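Local coordinates for fluvirucin B1 DH domain from module 1 (Actinomadura vulgaris, PDB 6OBV), which probably dehydrates the beta-hydroxyacyl intermediate made by module 1 of the fluvirucin B1 polyketide synthase, giving an alpha,beta-unsaturated chain, at residues 153-158 with 254-259; 281-284 with 288-291. One frame throughout, in Å; residues are numbered along the deposited sequence.

Contact 1: residues 153-158 with 254-259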
ATOM      1  N   ALA A 153      -0.208  11.549  20.047  1.00 38.05           N
ATOM      2  CA  ALA A 153      -1.208  10.937  20.909  1.00 34.56           C
ATOM      3  C   ALA A 153      -1.644  11.865  22.031  1.00 43.00           C
ATOM      4  O   ALA A 153      -2.643  11.577  22.700  1.00 52.59           O
ATOM      5  CB  ALA A 153      -0.681   9.631  21.497  1.00 35.82           C
ATOM      6  N   THR A 154      -0.930  12.970  22.239  1.00 42.84           N
ATOM      7  CA  THR A 154      -1.246  13.905  23.311  1.00 49.18           C
ATOM      8  C   THR A 154      -2.598  14.564  23.057  1.00 52.52           C
ATOM      9  O   THR A 154      -2.800  15.217  22.027  1.00 50.17           O
ATOM     10  CB  THR A 154      -0.154  14.969  23.431  1.00 50.89           C
ATOM     11  OG1 THR A 154       1.124  14.386  23.154  1.00 52.68           O
ATOM     12  CG2 THR A 154      -0.135  15.537  24.838  1.00 51.81           C
ATOM     13  N   SER A 155      -3.522  14.394  23.997  1.00 57.43           N
ATOM     14  CA  SER A 155      -4.824  15.035  23.946  1.00 59.04           C
ATOM     15  C   SER A 155      -4.835  16.276  24.826  1.00 64.29           C
ATOM     16  O   SER A 155      -4.148  16.345  25.850  1.00 64.47           O
ATOM     17  CB  SER A 155      -5.929  14.077  24.394  1.00 61.63           C
ATOM     18  OG  SER A 155      -5.683  12.764  23.923  1.00 64.79           O
ATOM     19  N   SER A 156      -5.616  17.263  24.399  1.00 69.17           N
ATOM     20  CA  SER A 156      -5.883  18.426  25.228  1.00 77.17           C
ATOM     21  C   SER A 156      -6.982  18.109  26.229  1.00 86.94           C
ATOM     22  O   SER A 156      -7.930  17.380  25.917  1.00 87.61           O
ATOM     23  CB  SER A 156      -6.299  19.613  24.363  1.00 76.40           C
ATOM     24  OG  SER A 156      -6.588  20.737  25.170  1.00 81.73           O
ATOM     25  N   THR A 157      -6.841  18.645  27.439  1.00 95.80           N
ATOM     26  CA  THR A 157      -7.927  18.582  28.406  1.00 99.60           C
ATOM     27  C   THR A 157      -9.137  19.312  27.830  1.00100.39           C
ATOM     28  O   THR A 157      -9.002  20.456  27.369  1.00 94.01           O
ATOM     29  CB  THR A 157      -7.504  19.202  29.739  1.00102.54           C
ATOM     30  OG1 THR A 157      -6.654  20.329  29.492  1.00104.61           O
ATOM     31  CG2 THR A 157      -6.757  18.184  30.599  1.00100.19           C
ATOM     32  N   PRO A 158     -10.319  18.693  27.815  1.00108.47           N
ATOM     33  CA  PRO A 158     -11.434  19.237  27.028  1.00112.09           C
ATOM     34  C   PRO A 158     -11.920  20.576  27.566  1.00116.32           C
ATOM     35  O   PRO A 158     -11.732  20.925  28.734  1.00120.59           O
ATOM     36  CB  PRO A 158     -12.524  18.164  27.152  1.00114.42           C
ATOM     37  CG  PRO A 158     -11.823  16.939  27.660  1.00114.51           C
ATOM     38  CD  PRO A 158     -10.680  17.435  28.487  1.00113.02           C
ATOM     39  N   GLY A 254      -3.707  21.558  16.498  1.00 29.49           N
ATOM     40  CA  GLY A 254      -4.443  21.016  17.622  1.00 28.06           C
ATOM     41  C   GLY A 254      -5.839  20.616  17.218  1.00 29.58           C
ATOM     42  O   GLY A 254      -6.808  21.134  17.771  1.00 37.30           O
ATOM     43  N   VAL A 255      -5.957  19.720  16.240  1.00 24.95           N
ATOM     44  CA  VAL A 255      -7.251  19.227  15.775  1.00 22.76           C
ATOM     45  C   VAL A 255      -7.506  17.899  16.467  1.00 26.77           C
ATOM     46  O   VAL A 255      -6.790  16.916  16.240  1.00 25.95           O
ATOM     47  CB  VAL A 255      -7.298  19.087  14.250  1.00 20.91           C
ATOM     48  CG1 VAL A 255      -8.673  18.569  13.808  1.00 24.25           C
ATOM     49  CG2 VAL A 255      -7.027  20.422  13.601  1.00 22.01           C
ATOM     50  N   GLU A 256      -8.505  17.875  17.339  1.00 32.28           N
ATOM     51  CA  GLU A 256      -8.951  16.656  17.988  1.00 35.24           C
ATOM     52  C   GLU A 256     -10.378  16.359  17.573  1.00 32.92           C
ATOM     53  O   GLU A 256     -11.272  17.200  17.729  1.00 24.63           O
ATOM     54  CB  GLU A 256      -8.896  16.764  19.508  1.00 42.43           C
ATOM     55  CG  GLU A 256      -7.612  16.283  20.113  1.00 52.78           C
ATOM     56  CD  GLU A 256      -7.546  16.562  21.586  1.00 57.25           C
ATOM     57  OE1 GLU A 256      -7.249  17.719  21.953  1.00 62.02           O
ATOM     58  OE2 GLU A 256      -7.797  15.625  22.372  1.00 60.42           O
ATOM     59  N   LEU A 257     -10.595  15.151  17.088  1.00 28.59           N
ATOM     60  CA  LEU A 257     -11.936  14.639  16.882  1.00 32.67           C
ATOM     61  C   LEU A 257     -12.334  13.834  18.120  1.00 37.27           C
ATOM     62  O   LEU A 257     -11.724  12.805  18.432  1.00 38.61           O
ATOM     63  CB  LEU A 257     -11.990  13.813  15.610  1.00 26.64           C
ATOM     64  CG  LEU A 257     -13.386  13.397  15.233  1.00 30.78           C
ATOM     65  CD1 LEU A 257     -14.139  14.617  14.765  1.00 30.59           C
ATOM     66  CD2 LEU A 257     -13.234  12.385  14.148  1.00 36.25           C
ATOM     67  N   LEU A 258     -13.342  14.323  18.844  1.00 36.90           N
ATOM     68  CA  LEU A 258     -13.765  13.701  20.093  1.00 38.59           C
ATOM     69  C   LEU A 258     -14.986  12.796  19.950  1.00 37.69           C
ATOM     70  O   LEU A 258     -15.220  11.964  20.832  1.00 44.36           O
ATOM     71  CB  LEU A 258     -14.058  14.782  21.142  1.00 38.16           C
ATOM     72  CG  LEU A 258     -12.959  15.832  21.335  1.00 39.62           C
ATOM     73  CD1 LEU A 258     -13.346  16.824  22.404  1.00 46.78           C
ATOM     74  CD2 LEU A 258     -11.643  15.141  21.703  1.00 37.53           C
ATOM     75  N   ALA A 259     -15.774  12.947  18.881  1.00 35.61           N
ATOM     76  CA  ALA A 259     -16.955  12.119  18.654  1.00 36.03           C
ATOM     77  C   ALA A 259     -17.189  12.031  17.155  1.00 29.69           C
ATOM     78  O   ALA A 259     -17.203  13.059  16.481  1.00 33.56           O
ATOM     79  CB  ALA A 259     -18.195  12.698  19.356  1.00 33.58           C
TER
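E256 leaves its strand with chi1 at -92°, and beyond CG the chain runs out extended, which carries the carboxylate across to the backbone of S155 and S156. That reach is needed because even the closest CA pair, S155 and E256, is 7.4 Å apart. There OE1 accepts the amide hydrogen of S156: N and OE1 are 3.0 Å apart and the N-H...O angle is 157°. The amide comes in from above the carboxylate plane, 35° out of it. Each oxygen also lies against a serine methylene, OE1 at 3.2 Å from S156 CB and OE2 at 3.2 Å from S155 CB, so the carboxylate spans the two residues. The contact joins the loop after strand 144-152 to the end of strand 247-257 in the double-hotdog fold expected of polyketide synthase dehydratases. Within that strand, a G1 beta bulge sets G254 and V255 together against L98, and the side chain of E256 touches V97 of strand 97-103. Neither serine hydroxyl bonds to the glutamate. S156 OG, anti to its own backbone nitrogen, turns to T157 O at 3.3 Å instead, while S155 OG makes a weak bond to A153 O.

Contact 2: residues 281-284 with 288-291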
ATOM      1  N   ILE A 281     -16.446  22.453  18.608  1.00 28.63           N
ATOM      2  CA  ILE A 281     -17.627  21.940  17.948  1.00 29.03           C
ATOM      3  C   ILE A 281     -18.279  20.962  18.906  1.00 38.29           C
ATOM      4  O   ILE A 281     -17.600  20.112  19.499  1.00 42.04           O
ATOM      5  CB  ILE A 281     -17.251  21.300  16.601  1.00 25.68           C
ATOM      6  CG1 ILE A 281     -16.686  22.383  15.679  1.00 32.52           C
ATOM      7  CG2 ILE A 281     -18.423  20.649  15.926  1.00 27.51           C
ATOM      8  CD1 ILE A 281     -16.100  21.830  14.422  1.00 27.49           C
ATOM      9  N   THR A 282     -19.578  21.121  19.106  1.00 37.23           N
ATOM     10  CA  THR A 282     -20.340  20.253  19.983  1.00 37.72           C
ATOM     11  C   THR A 282     -21.503  19.690  19.191  1.00 30.29           C
ATOM     12  O   THR A 282     -21.780  20.129  18.079  1.00 31.64           O
ATOM     13  CB  THR A 282     -20.854  21.016  21.203  1.00 38.51           C
ATOM     14  OG1 THR A 282     -21.432  22.251  20.759  1.00 35.12           O
ATOM     15  CG2 THR A 282     -19.715  21.293  22.154  1.00 40.51           C
ATOM     16  N   ASP A 283     -22.193  18.711  19.768  1.00 40.56           N
ATOM     17  CA  ASP A 283     -23.387  18.211  19.110  1.00 39.18           C
ATOM     18  C   ASP A 283     -24.607  18.947  19.673  1.00 43.39           C
ATOM     19  O   ASP A 283     -24.498  19.787  20.569  1.00 34.16           O
ATOM     20  CB  ASP A 283     -23.462  16.684  19.223  1.00 36.29           C
ATOM     21  CG  ASP A 283     -23.488  16.175  20.665  1.00 41.58           C
ATOM     22  OD1 ASP A 283     -24.001  16.875  21.574  1.00 43.54           O
ATOM     23  OD2 ASP A 283     -23.005  15.041  20.880  1.00 38.25           O
ATOM     24  N   THR A 284     -25.786  18.660  19.123  1.00 46.59           N
ATOM     25  CA  THR A 284     -26.963  19.442  19.485  1.00 46.00           C
ATOM     26  C   THR A 284     -27.421  19.202  20.910  1.00 42.89           C
ATOM     27  O   THR A 284     -28.437  19.773  21.312  1.00 45.55           O
ATOM     28  CB  THR A 284     -28.120  19.159  18.527  1.00 50.96           C
ATOM     29  OG1 THR A 284     -28.435  17.760  18.550  1.00 52.34           O
ATOM     30  CG2 THR A 284     -27.749  19.598  17.102  1.00 49.64           C
ATOM     31  N   PRO A 288     -19.088  17.121  23.414  1.00 40.14           N
ATOM     32  CA  PRO A 288     -17.961  17.450  22.527  1.00 40.66           C
ATOM     33  C   PRO A 288     -17.997  16.656  21.229  1.00 40.64           C
ATOM     34  O   PRO A 288     -18.403  15.495  21.193  1.00 41.40           O
ATOM     35  CB  PRO A 288     -16.727  17.087  23.364  1.00 43.17           C
ATOM     36  CG  PRO A 288     -17.221  17.009  24.797  1.00 45.06           C
ATOM     37  CD  PRO A 288     -18.644  16.560  24.705  1.00 43.55           C
ATOM     38  N   VAL A 289     -17.580  17.302  20.143  1.00 40.13           N
ATOM     39  CA  VAL A 289     -17.436  16.652  18.846  1.00 37.14           C
ATOM     40  C   VAL A 289     -16.025  16.825  18.297  1.00 37.77           C
ATOM     41  O   VAL A 289     -15.367  15.852  17.925  1.00 36.73           O
ATOM     42  CB  VAL A 289     -18.485  17.169  17.830  1.00 34.71           C
ATOM     43  CG1 VAL A 289     -18.170  16.643  16.437  1.00 30.73           C
ATOM     44  CG2 VAL A 289     -19.883  16.735  18.239  1.00 33.31           C
ATOM     45  N   ALA A 290     -15.544  18.062  18.240  1.00 36.73           N
ATOM     46  CA  ALA A 290     -14.196  18.315  17.762  1.00 33.51           C
ATOM     47  C   ALA A 290     -13.725  19.628  18.348  1.00 34.31           C
ATOM     48  O   ALA A 290     -14.533  20.486  18.726  1.00 30.75           O
ATOM     49  CB  ALA A 290     -14.122  18.360  16.231  1.00 26.55           C
ATOM     50  N   GLY A 291     -12.414  19.761  18.440  1.00 31.76           N
ATOM     51  CA  GLY A 291     -11.799  21.022  18.815  1.00 26.04           C
ATOM     52  C   GLY A 291     -10.698  21.327  17.829  1.00 28.12           C
ATOM     53  O   GLY A 291      -9.944  20.442  17.428  1.00 37.88           O
TER
HETATM   54  O   HOH W   1     -20.621  13.861  21.147  1.00 36.48           O
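I281 and A290 form an antiparallel hydrogen-bonded pair with CA atoms 5.0 Å apart, whereas T282 is opposite P288 as a non-hydrogen-bonded pair, so the register slips by one residue. This is a classic beta bulge near the turn of the hairpin 277-282/288-299: I281 on one strand is matched by two residues, V289 and A290, on the other. I281 O accepts hydrogen bonds from two amide N-H groups on the same face of its carbonyl plane, V289 N at 2.9 Å and A290 N at 3.2 Å from I281 O. The reciprocal bond, I281 N to A290 O, is short at 2.7 Å and nearly straight (165°). V289 has the largest share of the contact in segment 288-291. With chi1 at 171°, its CG1 stands anti to the backbone N and meets I281 CG2, while CG2 lies against the backbone of segment 281-284, 3.4 Å from D283 N, and also packs on D283 CB. I281 and A290 project to the same face of the sheet, their CB atoms 4.3 Å apart. Nearer the turn, D283 OD1 is hydrogen-bonded to A287 N and T285 OG1. The second carboxylate oxygen, OD2, takes a hydrogen from a water 2.7 Å away, and that water gives its other one to P288 O.

Both segments of contact 1 precede those of contact 2 in the sequence, and the contact centres lie about 11 Å apart on the same side of the chain's centre. Strand 288-299 ties them together: it pairs with strand 247-257 on one side and with strand 277-282 on the other. Direct evidence of the join is a pair of probable backbone hydrogen bonds, L258 N to V289 O (2.7 Å) and E256 O to G291 N (2.9 Å). The bulge of contact 2 thus lies beside the strand end whose glutamate is hydrogen-bonded to the 153-158 loop. Together the contacts link that surface loop, through neighbouring antiparallel strands, to a hairpin of the dehydratase fold.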